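Similar to sp|P32453 Saccharomyces cerevisiae YNL315c ATP11 (Candida glabrata CBS 138, PDB 2P4F) probably acts as a mitochondrial assembly chaperone of the ATP11 family, binding the free beta subunit of the F1-ATPase before it is assembled. Local coordinates at residues K289-Q292 against L293-M297; T265-A268 against K269-I272; K112-S115 against K116-E120; V137-Y140 against V141-F144. One frame throughout, in Å; residues are numbered along the deposited sequence.

The four contacts are local turns of helix, or entries into helix, spread around an antiparallel sheet that forms a half barrel. They fall into two pairs. Contacts 1 and 2 lie on the successive helices 287-295 and 266-280, with centres about 11 Å apart; a salt bridge between K289 and E270 and a probable hydrogen bond from R271 NH2 to L293 O (2.9 Å) join them. Contacts 3 and 4, centres about 16 Å apart, meet where E120 CG packs on V137 CG2 at 3.7 Å. Contacts 1 and 3 lie on opposite sides of the chain's centre, about 38 Å between centres, while contacts 2 and 4 come to about 11 Å at their nearest atoms.

Contact 1: residues K289-Q292 against L293-M297; sequences KLIQ and LAQSM
K289 and L293 meet one turn apart on the helix 287-295, and here the packing is close. K289 CG stands anti to the backbone N (chi1 176°) and the chain then bends at chi2, which brings the aliphatic CE within 3.5 Å of L293 CD1. Lysine suits the place because its methylenes can lie against a leucine while its ammonium group goes on to E270. In the backbone, L293 N donates to K289 O at 2.8 Å, and A294 N donates to L290 O over the same distance. The small methyl of A294 adds to this close side, with its CB 3.3 Å from L290 O.

The other side is looser, with Q295 exposed to solvent. I291, only partly exposed, runs side by side with it, pointing the same way, and I291 CG2 touches Q295 CD at 3.8 Å. The helix ends here: S296 N bonds Q292 O only weakly, and S296 leaves helical geometry. Around this turn, L290 and A294 press on strand 156-162, I291 and Q295 on V179 of strand 179-190, and L293 on F257 of helix 244-257 and on I267 of helix 266-280.

Contact 2: residues T265-A268 against K269-I272; sequences TSIA and KERI
I267 lies across the guanidinium of R271, one turn further along the helix. Its CG1 is anti to the backbone N (chi1 -173°) and sits over one face of the group, offset toward the rim, 3.9 Å from R271 NH1; CD1 extends past it to 3.8 Å from R271 NH2. An isoleucine suits this place because its branches present hydrocarbon to a flat cation while the N-H groups remain directed at carbonyls elsewhere, R271 NH2 probably to L293 O and R271 NH1 to E298 O. A268 comes next, a small residue whose methyl fits against A260 and S263. Its N is held by the N-cap of helix 266-280: T265 OG1 accepts from A268 N at 3.2 Å, and it is also bonded to N299 O and S263 OG. Threonine is apt as a cap since its hydroxyl can take the place of the carbonyl missing from a first turn. K269 then folds its exposed chain back toward that start. Its N donates to T265 O at 3.0 Å, and its CG passes 3.3 Å from the same oxygen, so methylenes flank the carbonyl of the N-cap. Further on, I272 N donates to A268 O at 3.0 Å.

Contact 3: residues K112-S115 against K116-E120; sequences KDLS and KQEVE
A capping box closes the N-terminus of helix 116-126, with S115 as the N-cap and E118 as the third residue of the helix. Each side chain of the pair takes the backbone N-H of the other. S115 OG accepts from E118 N at 3.0 Å, and E118 OE1 accepts from S115 N at 2.9 Å through a nearly straight bond (174°). Serine suits the cap because its hydroxyl sits one bond beyond CB: with OG placed between the backbone N and the carbonyl carbon (chi1 69°), it faces the first turn, where amides have no preceding carbonyl to receive them. Glutamate suits the third position because an otherwise extended chain can reach back over the turn to the amide just before the helix. Its negative charge would also be expected to interact well with the positive end of the helix dipole.

Outside the box the residue before the cap meets the fourth residue of the helix in a hydrophobic staple: L114 CB rests against V119 CG2 at 3.9 Å. V119, buried, also packs on L223 and on L231 of strand 229-236, so the helix start lies against the sheet. V119 N makes the first regular helical bond, to S115 O at 2.9 Å, and V119 CG2 also passes that oxygen. L114 crosses E118 at about a right angle, its CD2 3.6 Å from E118 OE1. That oxygen receives S115 N on its anti side, with the donor 24° out of the carboxylate plane.

Contact 4: residues V137-Y140 against V141-F144; sequences VVPY and VKTF
V138 pushes one methyl against T143, and the two side chains cross at about a right angle. Swung opposite the backbone N (chi1 -178°), V138 CG1 meets T143 CG2 at 3.6 Å and fills the hollow between that methyl and F144 CB, which it touches at 4.0 Å. A beta-branched valine suits a strand end that must also pack against the first turn of the following helix. Beside it the puckered ring of P139 forms a second bump: CG fits between K142 CB (4.0 Å) and T143 OG1 (3.8 Å). The lysine lies alongside the proline there.

This is the sharp passage from the edge strand 133-139 of the half barrel into helix 140-153, with P139 at the N-cap position. Proline suits the place because its restricted phi (-68°) fits the residue before a helix and its carbonyl remains available, although it has no N-H to give. P139 O takes two N-H groups: F144 N, 3.0 Å away and in the carbonyl plane, and T143 N at 3.2 Å, above that plane. The first closes the wider pi-type turn.

On the other flank the chi1 of Y140 (-178°) sends its ring out until Y140 CE1 meets the edge of the F144 ring, near its plane, 4.0 Å from F144 CD2. V141 CG2 lies by Y140 CD2, and F144 goes on to V230 and the F219 ring.

Contact 1: residues K289-Q292 against L293-M297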
ATOM      1  N   LYS A 289      21.913   1.040   0.175  1.00 29.16           N
ATOM      2  CA  LYS A 289      21.316   1.778   1.305  1.00 28.26           C
ATOM      3  C   LYS A 289      19.850   1.418   1.450  1.00 24.77           C
ATOM      4  O   LYS A 289      19.301   1.286   2.546  1.00 29.00           O
ATOM      5  CB  LYS A 289      21.461   3.259   1.062  1.00 31.44           C
ATOM      6  CG  LYS A 289      20.805   4.161   2.089  1.00 39.64           C
ATOM      7  CD  LYS A 289      21.646   4.268   3.346  1.00 50.73           C
ATOM      8  CE  LYS A 289      20.999   5.164   4.393  1.00 60.54           C
ATOM      9  NZ  LYS A 289      21.050   6.617   4.041  1.00 66.70           N
ATOM     10  N   LEU A 290      19.178   1.240   0.317  1.00 23.42           N
ATOM     11  CA  LEU A 290      17.779   0.786   0.335  1.00 24.95           C
ATOM     12  C   LEU A 290      17.604  -0.475   1.158  1.00 25.84           C
ATOM     13  O   LEU A 290      16.757  -0.660   2.031  1.00 25.38           O
ATOM     14  CB  LEU A 290      17.267   0.447  -1.085  1.00 25.46           C
ATOM     15  CG  LEU A 290      15.912  -0.327  -1.087  1.00 26.95           C
ATOM     16  CD1 LEU A 290      14.831   0.623  -0.598  1.00 29.01           C
ATOM     17  CD2 LEU A 290      15.656  -0.911  -2.453  1.00 27.00           C
ATOM     18  N   ILE A 291      18.471  -1.432   0.867  1.00 27.01           N
ATOM     19  CA  ILE A 291      18.386  -2.724   1.572  1.00 27.91           C
ATOM     20  C   ILE A 291      18.711  -2.556   3.045  1.00 31.66           C
ATOM     21  O   ILE A 291      18.042  -3.111   3.930  1.00 33.87           O
ATOM     22  CB  ILE A 291      19.318  -3.756   0.911  1.00 32.14           C
ATOM     23  CG1 ILE A 291      18.789  -4.130  -0.473  1.00 32.10           C
ATOM     24  CG2 ILE A 291      19.463  -4.932   1.854  1.00 36.78           C
ATOM     25  CD1 ILE A 291      19.703  -4.962  -1.345  1.00 35.31           C
ATOM     26  N   GLN A 292      19.702  -1.740   3.360  1.00 31.09           N
ATOM     27  CA  GLN A 292      19.990  -1.497   4.787  1.00 36.29           C
ATOM     28  C   GLN A 292      18.826  -0.839   5.511  1.00 33.42           C
ATOM     29  O   GLN A 292      18.460  -1.182   6.639  1.00 34.04           O
ATOM     30  CB  GLN A 292      21.237  -0.615   4.862  1.00 44.23           C
ATOM     31  CG  GLN A 292      21.653  -0.167   6.253  1.00 54.19           C
ATOM     32  CD  GLN A 292      21.227   1.260   6.578  1.00 66.34           C
ATOM     33  OE1 GLN A 292      21.695   1.914   7.509  1.00 99.42           O
ATOM     34  NE2 GLN A 292      20.294   1.762   5.777  1.00 84.71           N
ATOM     35  N   LEU A 293      18.216   0.168   4.866  1.00 28.80           N
ATOM     36  CA  LEU A 293      17.170   0.913   5.523  1.00 26.01           C
ATOM     37  C   LEU A 293      15.886   0.087   5.577  1.00 25.56           C
ATOM     38  O   LEU A 293      15.092   0.246   6.493  1.00 27.08           O
ATOM     39  CB  LEU A 293      16.860   2.237   4.816  1.00 27.13           C
ATOM     40  CG  LEU A 293      17.908   3.342   4.907  1.00 29.31           C
ATOM     41  CD1 LEU A 293      17.583   4.463   3.921  1.00 35.95           C
ATOM     42  CD2 LEU A 293      17.986   3.966   6.287  1.00 33.80           C
ATOM     43  N   ALA A 294      15.662  -0.792   4.605  1.00 24.16           N
ATOM     44  CA  ALA A 294      14.435  -1.602   4.668  1.00 25.60           C
ATOM     45  C   ALA A 294      14.523  -2.670   5.756  1.00 27.23           C
ATOM     46  O   ALA A 294      13.520  -3.089   6.316  1.00 30.24           O
ATOM     47  CB  ALA A 294      14.223  -2.248   3.308  1.00 24.79           C
ATOM     48  N   GLN A 295      15.739  -3.142   6.061  1.00 29.81           N
ATOM     49  CA  GLN A 295      15.963  -4.197   7.030  1.00 33.28           C
ATOM     50  C   GLN A 295      16.132  -3.644   8.436  1.00 34.08           C
ATOM     51  O   GLN A 295      15.939  -4.440   9.366  1.00 39.18           O
ATOM     52  CB  GLN A 295      17.218  -5.041   6.712  1.00 39.00           C
ATOM     53  CG  GLN A 295      17.098  -5.826   5.426  1.00 44.66           C
ATOM     54  CD  GLN A 295      18.257  -6.695   5.013  1.00 50.19           C
ATOM     55  OE1 GLN A 295      19.408  -6.560   5.472  1.00 58.81           O
ATOM     56  NE2 GLN A 295      17.917  -7.634   4.126  1.00 56.50           N
ATOM     57  N   SER A 296      16.489  -2.380   8.579  1.00 35.13           N
ATOM     58  CA  SER A 296      16.721  -1.747   9.881  1.00 36.80           C
ATOM     59  C   SER A 296      15.445  -1.708  10.709  1.00 36.42           C
ATOM     60  O   SER A 296      14.399  -1.341  10.146  1.00 35.74           O
ATOM     61  CB  SER A 296      17.184  -0.287   9.755  1.00 37.89           C
ATOM     62  OG  SER A 296      17.092   0.310  11.031  1.00 42.14           O
ATOM     63  N   MET A 297      15.534  -2.055  12.001  1.00 40.22           N
ATOM     64  CA  MET A 297      14.351  -2.058  12.844  1.00 41.70           C
ATOM     65  C   MET A 297      13.965  -0.695  13.404  1.00 40.02           C
ATOM     66  O   MET A 297      12.926  -0.532  14.057  1.00 49.71           O
ATOM     67  CB  MET A 297      14.598  -3.067  13.995  1.00 51.43           C
ATOM     68  CG  MET A 297      14.763  -4.439  13.337  1.00 54.59           C
ATOM     69  SD  MET A 297      13.230  -5.374  13.389  1.00110.72           S
ATOM     70  CE  MET A 297      12.682  -5.309  11.687  1.00134.56           C
TER

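Contact 2: residues T265-A268 against K269-I272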
ATOM      1  N   THR A 265      12.421  11.215  13.027  1.00 33.18           N
ATOM      2  CA  THR A 265      13.744  10.728  13.391  1.00 34.90           C
ATOM      3  C   THR A 265      14.703  10.777  12.204  1.00 29.67           C
ATOM      4  O   THR A 265      14.345  10.851  11.033  1.00 30.84           O
ATOM      5  CB  THR A 265      13.641   9.273  13.858  1.00 36.82           C
ATOM      6  OG1 THR A 265      13.150   8.531  12.732  1.00 35.99           O
ATOM      7  CG2 THR A 265      12.654   9.103  15.014  1.00 42.67           C
ATOM      8  N   SER A 266      16.009  10.703  12.486  1.00 36.88           N
ATOM      9  CA  SER A 266      17.025  10.776  11.437  1.00 35.58           C
ATOM     10  C   SER A 266      16.799   9.621  10.474  1.00 33.16           C
ATOM     11  O   SER A 266      16.854   9.761   9.248  1.00 31.46           O
ATOM     12  CB  SER A 266      18.447  10.756  12.016  1.00 41.49           C
ATOM     13  OG  SER A 266      18.544  11.842  12.964  1.00 67.25           O
ATOM     14  N   ILE A 267      16.511   8.413  11.001  1.00 34.28           N
ATOM     15  CA  ILE A 267      16.426   7.359   9.981  1.00 33.51           C
ATOM     16  C   ILE A 267      15.146   7.468   9.150  1.00 30.88           C
ATOM     17  O   ILE A 267      15.113   7.120   7.948  1.00 27.40           O
ATOM     18  CB  ILE A 267      16.518   5.975  10.632  1.00 38.73           C
ATOM     19  CG1 ILE A 267      16.609   4.852   9.598  1.00 40.14           C
ATOM     20  CG2 ILE A 267      15.377   5.705  11.602  1.00 38.23           C
ATOM     21  CD1 ILE A 267      17.174   3.570  10.165  1.00 48.74           C
ATOM     22  N   ALA A 268      14.062   7.959   9.747  1.00 28.80           N
ATOM     23  CA  ALA A 268      12.848   8.174   8.976  1.00 26.60           C
ATOM     24  C   ALA A 268      13.136   9.166   7.845  1.00 26.21           C
ATOM     25  O   ALA A 268      12.699   9.021   6.701  1.00 24.73           O
ATOM     26  CB  ALA A 268      11.726   8.673   9.877  1.00 30.38           C
ATOM     27  N   LYS A 269      13.886  10.224   8.174  1.00 28.08           N
ATOM     28  CA  LYS A 269      14.261  11.201   7.122  1.00 26.12           C
ATOM     29  C   LYS A 269      15.136  10.549   6.055  1.00 26.05           C
ATOM     30  O   LYS A 269      15.018  10.898   4.871  1.00 26.73           O
ATOM     31  CB  LYS A 269      14.931  12.447   7.715  1.00 30.07           C
ATOM     32  CG  LYS A 269      14.042  13.201   8.693  1.00 36.79           C
ATOM     33  CD  LYS A 269      14.771  14.438   9.264  1.00 48.81           C
ATOM     34  CE  LYS A 269      14.390  14.692  10.710  1.00 54.76           C
ATOM     35  NZ  LYS A 269      15.507  15.445  11.371  1.00 62.31           N
ATOM     36  N   GLU A 270      15.995   9.607   6.471  1.00 27.54           N
ATOM     37  CA  GLU A 270      16.836   8.933   5.487  1.00 25.38           C
ATOM     38  C   GLU A 270      15.981   8.081   4.551  1.00 25.39           C
ATOM     39  O   GLU A 270      16.211   8.031   3.337  1.00 24.42           O
ATOM     40  CB  GLU A 270      17.842   8.000   6.124  1.00 29.00           C
ATOM     41  CG  GLU A 270      19.012   8.667   6.796  1.00 39.28           C
ATOM     42  CD  GLU A 270      19.923   7.557   7.327  1.00 48.22           C
ATOM     43  OE1 GLU A 270      19.895   7.286   8.549  1.00 63.91           O
ATOM     44  OE2 GLU A 270      20.649   7.009   6.470  1.00 63.19           O
ATOM     45  N   ARG A 271      14.967   7.438   5.130  1.00 25.49           N
ATOM     46  CA  ARG A 271      14.055   6.671   4.264  1.00 21.56           C
ATOM     47  C   ARG A 271      13.301   7.551   3.281  1.00 19.87           C
ATOM     48  O   ARG A 271      13.192   7.207   2.064  1.00 21.51           O
ATOM     49  CB  ARG A 271      13.035   5.906   5.124  1.00 22.85           C
ATOM     50  CG  ARG A 271      13.685   4.747   5.877  1.00 22.07           C
ATOM     51  CD  ARG A 271      12.618   3.745   6.382  1.00 24.19           C
ATOM     52  NE  ARG A 271      13.344   2.669   7.059  1.00 26.43           N
ATOM     53  CZ  ARG A 271      13.496   2.578   8.389  1.00 26.98           C
ATOM     54  NH1 ARG A 271      12.940   3.488   9.202  1.00 29.15           N
ATOM     55  NH2 ARG A 271      14.195   1.572   8.942  1.00 29.35           N
ATOM     56  N   ILE A 272      12.773   8.679   3.749  1.00 20.77           N
ATOM     57  CA  ILE A 272      12.025   9.550   2.846  1.00 20.12           C
ATOM     58  C   ILE A 272      12.969  10.092   1.783  1.00 20.76           C
ATOM     59  O   ILE A 272      12.616  10.188   0.607  1.00 21.59           O
ATOM     60  CB  ILE A 272      11.345  10.664   3.644  1.00 23.32           C
ATOM     61  CG1 ILE A 272      10.188  10.092   4.470  1.00 23.89           C
ATOM     62  CG2 ILE A 272      10.921  11.802   2.723  1.00 26.19           C
ATOM     63  CD1 ILE A 272       9.722  10.957   5.606  1.00 31.29           C
TER

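Contact 3: residues K112-S115 against K116-E120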
ATOM      1  N   LYS A 112     -24.341   5.064   5.635  1.00 40.49           N
ATOM      2  CA  LYS A 112     -24.038   6.429   6.043  1.00 35.59           C
ATOM      3  C   LYS A 112     -24.280   6.741   7.509  1.00 27.85           C
ATOM      4  O   LYS A 112     -23.514   7.573   8.019  1.00 32.43           O
ATOM      5  CB  LYS A 112     -24.841   7.439   5.218  1.00 42.02           C
ATOM      6  CG  LYS A 112     -25.592   6.767   4.085  1.00 53.59           C
ATOM      7  CD  LYS A 112     -27.083   6.935   4.341  1.00 62.17           C
ATOM      8  CE  LYS A 112     -27.761   7.807   3.295  1.00 67.99           C
ATOM      9  NZ  LYS A 112     -28.844   7.097   2.550  1.00 83.58           N
ATOM     10  N   ASP A 113     -25.271   6.153   8.176  1.00 26.46           N
ATOM     11  CA  ASP A 113     -25.516   6.547   9.570  1.00 24.65           C
ATOM     12  C   ASP A 113     -24.849   5.559  10.522  1.00 22.27           C
ATOM     13  O   ASP A 113     -25.042   5.726  11.739  1.00 23.41           O
ATOM     14  CB  ASP A 113     -27.021   6.689   9.803  1.00 30.97           C
ATOM     15  CG  ASP A 113     -27.473   8.050   9.186  1.00 31.40           C
ATOM     16  OD1 ASP A 113     -26.954   9.151   9.557  1.00 45.07           O
ATOM     17  OD2 ASP A 113     -28.318   7.953   8.289  1.00 40.99           O
ATOM     18  N   LEU A 114     -24.064   4.591   9.986  1.00 20.40           N
ATOM     19  CA  LEU A 114     -23.361   3.695  10.906  1.00 18.47           C
ATOM     20  C   LEU A 114     -22.240   4.433  11.624  1.00 18.02           C
ATOM     21  O   LEU A 114     -21.703   5.415  11.077  1.00 21.72           O
ATOM     22  CB  LEU A 114     -22.806   2.482  10.154  1.00 20.28           C
ATOM     23  CG  LEU A 114     -23.914   1.571   9.582  1.00 22.00           C
ATOM     24  CD1 LEU A 114     -23.223   0.367   8.910  1.00 24.63           C
ATOM     25  CD2 LEU A 114     -24.874   1.142  10.670  1.00 24.53           C
ATOM     26  N   SER A 115     -21.836   3.934  12.808  1.00 17.75           N
ATOM     27  CA  SER A 115     -20.686   4.505  13.482  1.00 18.64           C
ATOM     28  C   SER A 115     -19.399   4.014  12.821  1.00 18.18           C
ATOM     29  O   SER A 115     -19.394   3.071  12.017  1.00 19.81           O
ATOM     30  CB  SER A 115     -20.700   4.072  14.933  1.00 17.73           C
ATOM     31  OG  SER A 115     -20.428   2.661  14.999  1.00 19.65           O
ATOM     32  N   LYS A 116     -18.296   4.676  13.203  1.00 18.62           N
ATOM     33  CA  LYS A 116     -16.976   4.221  12.690  1.00 19.06           C
ATOM     34  C   LYS A 116     -16.748   2.749  13.000  1.00 18.40           C
ATOM     35  O   LYS A 116     -16.234   1.956  12.178  1.00 19.65           O
ATOM     36  CB  LYS A 116     -15.885   5.097  13.315  1.00 21.05           C
ATOM     37  CG  LYS A 116     -15.910   6.571  12.926  1.00 22.74           C
ATOM     38  CD  LYS A 116     -14.625   7.188  13.500  1.00 33.30           C
ATOM     39  CE  LYS A 116     -14.448   8.668  13.348  1.00 33.34           C
ATOM     40  NZ  LYS A 116     -12.966   8.921  13.570  1.00 46.72           N
ATOM     41  N   GLN A 117     -17.078   2.318  14.216  1.00 18.76           N
ATOM     42  CA  GLN A 117     -16.846   0.919  14.620  1.00 19.39           C
ATOM     43  C   GLN A 117     -17.738  -0.026  13.830  1.00 17.96           C
ATOM     44  O   GLN A 117     -17.285  -1.082  13.419  1.00 19.62           O
ATOM     45  CB  GLN A 117     -17.096   0.746  16.128  1.00 24.12           C
ATOM     46  CG  GLN A 117     -16.974  -0.711  16.542  1.00 31.09           C
ATOM     47  CD  GLN A 117     -16.801  -0.955  18.022  1.00 42.65           C
ATOM     48  OE1 GLN A 117     -15.685  -1.027  18.539  1.00 59.70           O
ATOM     49  NE2 GLN A 117     -17.946  -1.118  18.687  1.00 60.54           N
ATOM     50  N   GLU A 118     -18.998   0.392  13.650  1.00 17.55           N
ATOM     51  CA  GLU A 118     -19.909  -0.477  12.857  1.00 17.45           C
ATOM     52  C   GLU A 118     -19.412  -0.621  11.436  1.00 17.68           C
ATOM     53  O   GLU A 118     -19.448  -1.728  10.904  1.00 17.97           O
ATOM     54  CB  GLU A 118     -21.301   0.157  12.874  1.00 18.12           C
ATOM     55  CG  GLU A 118     -21.900  -0.057  14.298  1.00 18.81           C
ATOM     56  CD  GLU A 118     -23.153   0.772  14.530  1.00 18.49           C
ATOM     57  OE1 GLU A 118     -23.421   1.819  13.904  1.00 19.40           O
ATOM     58  OE2 GLU A 118     -23.930   0.344  15.430  1.00 21.28           O
ATOM     59  N   VAL A 119     -18.935   0.465  10.810  1.00 17.94           N
ATOM     60  CA  VAL A 119     -18.368   0.323   9.465  1.00 17.78           C
ATOM     61  C   VAL A 119     -17.166  -0.612   9.470  1.00 16.81           C
ATOM     62  O   VAL A 119     -17.030  -1.471   8.567  1.00 19.34           O
ATOM     63  CB  VAL A 119     -17.921   1.687   8.908  1.00 18.86           C
ATOM     64  CG1 VAL A 119     -17.174   1.513   7.550  1.00 23.37           C
ATOM     65  CG2 VAL A 119     -19.170   2.590   8.737  1.00 21.70           C
ATOM     66  N   GLU A 120     -16.285  -0.453  10.472  1.00 18.74           N
ATOM     67  CA  GLU A 120     -15.114  -1.338  10.584  1.00 17.83           C
ATOM     68  C   GLU A 120     -15.551  -2.787  10.735  1.00 18.60           C
ATOM     69  O   GLU A 120     -14.969  -3.671  10.083  1.00 21.12           O
ATOM     70  CB  GLU A 120     -14.196  -0.929  11.724  1.00 20.18           C
ATOM     71  CG  GLU A 120     -13.017  -1.890  11.859  1.00 23.98           C
ATOM     72  CD  GLU A 120     -11.917  -1.395  12.787  1.00 30.06           C
ATOM     73  OE1 GLU A 120     -11.974  -0.231  13.264  1.00 38.66           O
ATOM     74  OE2 GLU A 120     -10.960  -2.167  13.081  1.00 39.44           O
TER

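Contact 4: residues V137-Y140 against V141-F144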
ATOM      1  N   VAL A 137      -8.254  -0.675   8.629  1.00 21.79           N
ATOM      2  CA  VAL A 137      -8.919   0.615   8.663  1.00 21.96           C
ATOM      3  C   VAL A 137      -7.892   1.626   9.183  1.00 22.87           C
ATOM      4  O   VAL A 137      -7.348   1.367  10.277  1.00 32.72           O
ATOM      5  CB  VAL A 137     -10.160   0.550   9.553  1.00 29.45           C
ATOM      6  CG1 VAL A 137     -10.803   1.922   9.638  1.00 39.58           C
ATOM      7  CG2 VAL A 137     -11.125  -0.480   8.981  1.00 33.52           C
ATOM      8  N   VAL A 138      -7.623   2.691   8.474  1.00 26.19           N
ATOM      9  CA  VAL A 138      -6.538   3.654   8.711  1.00 27.50           C
ATOM     10  C   VAL A 138      -7.112   5.022   8.961  1.00 25.90           C
ATOM     11  O   VAL A 138      -7.976   5.425   8.184  1.00 28.54           O
ATOM     12  CB  VAL A 138      -5.620   3.702   7.448  1.00 29.57           C
ATOM     13  CG1 VAL A 138      -4.442   4.618   7.593  1.00 34.76           C
ATOM     14  CG2 VAL A 138      -5.123   2.285   7.104  1.00 43.04           C
ATOM     15  N   PRO A 139      -6.765   5.768   9.993  1.00 25.49           N
ATOM     16  CA  PRO A 139      -7.318   7.137  10.091  1.00 24.06           C
ATOM     17  C   PRO A 139      -6.720   7.974   8.982  1.00 22.58           C
ATOM     18  O   PRO A 139      -5.539   7.852   8.607  1.00 26.93           O
ATOM     19  CB  PRO A 139      -6.851   7.681  11.451  1.00 28.70           C
ATOM     20  CG  PRO A 139      -5.749   6.783  11.856  1.00 33.90           C
ATOM     21  CD  PRO A 139      -5.910   5.466  11.147  1.00 30.55           C
ATOM     22  N   TYR A 140      -7.562   8.852   8.460  1.00 23.00           N
ATOM     23  CA  TYR A 140      -7.108   9.665   7.334  1.00 22.43           C
ATOM     24  C   TYR A 140      -6.112  10.727   7.780  1.00 24.69           C
ATOM     25  O   TYR A 140      -4.971  10.781   7.288  1.00 28.65           O
ATOM     26  CB  TYR A 140      -8.330  10.280   6.641  1.00 23.24           C
ATOM     27  CG  TYR A 140      -7.849  11.078   5.433  1.00 22.54           C
ATOM     28  CD1 TYR A 140      -7.408  10.457   4.267  1.00 24.59           C
ATOM     29  CD2 TYR A 140      -7.861  12.481   5.470  1.00 28.16           C
ATOM     30  CE1 TYR A 140      -6.970  11.181   3.156  1.00 27.16           C
ATOM     31  CE2 TYR A 140      -7.417  13.191   4.355  1.00 30.74           C
ATOM     32  CZ  TYR A 140      -6.984  12.547   3.220  1.00 29.87           C
ATOM     33  OH  TYR A 140      -6.560  13.272   2.150  1.00 36.63           O
ATOM     34  N   VAL A 141      -6.520  11.637   8.665  1.00 26.55           N
ATOM     35  CA  VAL A 141      -5.670  12.814   8.887  1.00 29.35           C
ATOM     36  C   VAL A 141      -4.378  12.332   9.533  1.00 31.05           C
ATOM     37  O   VAL A 141      -3.292  12.736   9.112  1.00 33.53           O
ATOM     38  CB  VAL A 141      -6.389  13.879   9.740  1.00 32.14           C
ATOM     39  CG1 VAL A 141      -5.447  14.926  10.330  1.00 37.66           C
ATOM     40  CG2 VAL A 141      -7.468  14.605   8.936  1.00 37.45           C
ATOM     41  N   LYS A 142      -4.536  11.445  10.529  1.00 31.96           N
ATOM     42  CA  LYS A 142      -3.389  11.024  11.316  1.00 35.29           C
ATOM     43  C   LYS A 142      -2.380  10.230  10.501  1.00 36.94           C
ATOM     44  O   LYS A 142      -1.177  10.353  10.717  1.00 39.41           O
ATOM     45  CB  LYS A 142      -3.878  10.214  12.527  1.00 41.52           C
ATOM     46  CG  LYS A 142      -2.749   9.695  13.401  1.00 47.25           C
ATOM     47  CD  LYS A 142      -3.291   8.881  14.580  1.00 53.28           C
ATOM     48  CE  LYS A 142      -2.262   8.812  15.688  1.00 57.79           C
ATOM     49  NZ  LYS A 142      -1.934   7.438  16.159  1.00 77.04           N
ATOM     50  N   THR A 143      -2.866   9.395   9.588  1.00 33.60           N
ATOM     51  CA  THR A 143      -1.943   8.454   8.938  1.00 33.88           C
ATOM     52  C   THR A 143      -1.959   8.428   7.426  1.00 30.07           C
ATOM     53  O   THR A 143      -0.954   8.570   6.712  1.00 33.04           O
ATOM     54  CB  THR A 143      -2.278   7.037   9.466  1.00 36.24           C
ATOM     55  OG1 THR A 143      -2.076   7.075  10.897  1.00 46.52           O
ATOM     56  CG2 THR A 143      -1.368   6.004   8.822  1.00 43.02           C
ATOM     57  N   PHE A 144      -3.155   8.241   6.847  1.00 25.41           N
ATOM     58  CA  PHE A 144      -3.130   8.079   5.394  1.00 22.55           C
ATOM     59  C   PHE A 144      -2.796   9.337   4.637  1.00 23.21           C
ATOM     60  O   PHE A 144      -2.153   9.259   3.574  1.00 23.78           O
ATOM     61  CB  PHE A 144      -4.507   7.560   4.920  1.00 22.54           C
ATOM     62  CG  PHE A 144      -4.393   7.115   3.454  1.00 22.17           C
ATOM     63  CD1 PHE A 144      -3.794   5.890   3.169  1.00 23.05           C
ATOM     64  CD2 PHE A 144      -4.868   7.914   2.422  1.00 23.19           C
ATOM     65  CE1 PHE A 144      -3.675   5.484   1.860  1.00 23.26           C
ATOM     66  CE2 PHE A 144      -4.730   7.500   1.103  1.00 24.19           C
ATOM     67  CZ  PHE A 144      -4.121   6.289   0.822  1.00 24.68           C
TER